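Local coordinates for protein CsuE (Acinetobacter baumannii, PDB 6FJY) that is the tip adhesion subunit of archaic chaperone-usher Csu pili and probably mediates attachment during biofilm formation, at residues A70-S75 and G171-T176. Sequence-based numbering, arbitrary orientation.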
loop_
_atom_site.group_PDB
_atom_site.type_symbol
_atom_site.label_atom_id
_atom_site.label_comp_id
_atom_site.label_asym_id
_atom_site.label_seq_id
_atom_site.Cartn_x
_atom_site.Cartn_y
_atom_site.Cartn_z
ATOM N N ALA D 70 14.785 -6.566 12.051
ATOM C CA ALA D 70 13.781 -7.608 12.132
ATOM C C ALA D 70 14.234 -8.686 13.104
ATOM O O ALA D 70 15.327 -8.637 13.678
ATOM C CB ALA D 70 13.504 -8.201 10.750
ATOM N N ILE D 71 13.365 -9.669 13.291
ATOM C CA ILE D 71 13.636 -10.814 14.145
ATOM C C ILE D 71 13.106 -12.027 13.407
ATOM O O ILE D 71 11.914 -12.078 13.077
ATOM C CB ILE D 71 12.964 -10.697 15.524
ATOM C CG1 ILE D 71 13.472 -9.470 16.276
ATOM C CG2 ILE D 71 13.179 -11.959 16.330
ATOM C CD1 ILE D 71 12.745 -9.229 17.569
ATOM N N ILE D 72 13.976 -12.991 13.128
ATOM C CA ILE D 72 13.561 -14.181 12.401
ATOM C C ILE D 72 13.254 -15.284 13.401
ATOM O O ILE D 72 14.032 -15.533 14.327
ATOM C CB ILE D 72 14.631 -14.622 11.392
ATOM C CG1 ILE D 72 15.145 -13.415 10.612
ATOM C CG2 ILE D 72 14.034 -15.611 10.425
ATOM C CD1 ILE D 72 14.041 -12.608 9.975
ATOM N N LEU D 73 12.106 -15.934 13.220
ATOM C CA LEU D 73 11.658 -16.992 14.109
ATOM C C LEU D 73 11.306 -18.230 13.300
ATOM O O LEU D 73 10.832 -18.135 12.166
ATOM C CB LEU D 73 10.441 -16.550 14.943
ATOM C CG LEU D 73 10.559 -15.333 15.873
ATOM C CD1 LEU D 73 10.088 -14.066 15.188
ATOM C CD2 LEU D 73 9.768 -15.577 17.150
ATOM N N ASP D 74 11.530 -19.398 13.911
ATOM C CA ASP D 74 11.315 -20.687 13.266
ATOM C C ASP D 74 9.847 -21.089 13.353
ATOM O O ASP D 74 8.989 -20.323 13.795
ATOM C CB ASP D 74 12.212 -21.755 13.891
ATOM C CG ASP D 74 11.988 -21.909 15.390
ATOM O OD1 ASP D 74 11.020 -21.321 15.911
ATOM O OD2 ASP D 74 12.788 -22.611 16.050
ATOM N N SER D 75 9.553 -22.327 12.954
ATOM C CA SER D 75 8.176 -22.786 12.849
ATOM C C SER D 75 7.488 -22.920 14.204
ATOM O O SER D 75 6.262 -23.040 14.249
ATOM C CB SER D 75 8.137 -24.122 12.104
ATOM O OG SER D 75 8.804 -24.022 10.857
ATOM N N GLY D 171 17.698 -18.299 0.474
ATOM C CA GLY D 171 16.687 -17.371 0.013
ATOM C C GLY D 171 17.038 -15.955 0.409
ATOM O O GLY D 171 17.794 -15.717 1.354
ATOM N N SER D 172 16.468 -15.014 -0.335
ATOM C CA SER D 172 16.594 -13.594 -0.058
ATOM C C SER D 172 15.320 -13.086 0.602
ATOM O O SER D 172 14.212 -13.399 0.156
ATOM C CB SER D 172 16.861 -12.810 -1.341
ATOM O OG SER D 172 16.792 -11.416 -1.087
ATOM N N LEU D 173 15.482 -12.302 1.658
ATOM C CA LEU D 173 14.370 -11.712 2.381
ATOM C C LEU D 173 14.338 -10.215 2.108
ATOM O O LEU D 173 15.380 -9.548 2.119
ATOM C CB LEU D 173 14.487 -11.972 3.887
ATOM C CG LEU D 173 14.060 -13.314 4.488
ATOM C CD1 LEU D 173 14.588 -14.509 3.703
ATOM C CD2 LEU D 173 14.530 -13.391 5.930
ATOM N N SER D 174 13.139 -9.696 1.857
ATOM C CA SER D 174 12.955 -8.286 1.558
ATOM C C SER D 174 11.700 -7.782 2.257
ATOM O O SER D 174 10.741 -8.530 2.470
ATOM C CB SER D 174 12.857 -8.042 0.047
ATOM O OG SER D 174 12.822 -6.658 -0.236
ATOM N N ILE D 175 11.729 -6.503 2.621
ATOM C CA ILE D 175 10.628 -5.830 3.296
ATOM C C ILE D 175 10.354 -4.528 2.558
ATOM O O ILE D 175 11.259 -3.702 2.389
ATOM C CB ILE D 175 10.944 -5.545 4.776
ATOM C CG1 ILE D 175 11.171 -6.842 5.542
ATOM C CG2 ILE D 175 9.833 -4.699 5.425
ATOM C CD1 ILE D 175 11.703 -6.617 6.953
ATOM N N THR D 176 9.113 -4.344 2.119
ATOM C CA THR D 176 8.707 -3.149 1.390
ATOM C C THR D 176 7.830 -2.296 2.307
ATOM O O THR D 176 6.708 -2.683 2.645
ATOM C CB THR D 176 7.969 -3.509 0.102
ATOM O OG1 THR D 176 8.837 -4.261 -0.757
ATOM C CG2 THR D 176 7.528 -2.251 -0.615
#
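Ile72 and Leu173 meet tip to tip in the interior of a beta sandwich, where strand 67-73 faces strand 167-184. The touch is between methyl groups, with Ile72 CD1 4.1 Å from Leu173 CD2. CG1 of Ile72 stands anti to the carbonyl carbon (chi1 -46°), and a bend at the second torsion (chi2 -53°) sets CD1 at the front. Leu173 likewise has CG anti to the carbonyl carbon, and its CD2 branch makes the approach.

A second, looser apolar pair lies beside the first: Ala70 CB and Ile175 CD1 are 4.5 Å apart. Here the short methyl of Ala70 leaves Ile175 to do most of the reaching. The backbones stay well separated, with CA atoms 9.5 Å apart for Ala70 and Ile175 and 10.4 Å apart for Ile72 and Leu173, and no hydrogen bond joins the two segments.

Phe59 of strand 58-61 touches Ala70, Leu173 and Ile175, while Leu110 of strand 103-110 packs on both Ala70 and Ile175. Leu127 and Ile80 add apolar neighbours to Leu173 and Ile72, respectively.

All four touching residues are buried and meet through carbon alone, so the contact, a modest 92 Å² in both segments together, rests on dispersion and exclusion of water, with no directional bond across the segments; Phe59 and Leu110 help close the core between the strands, as in an Ig-like sandwich.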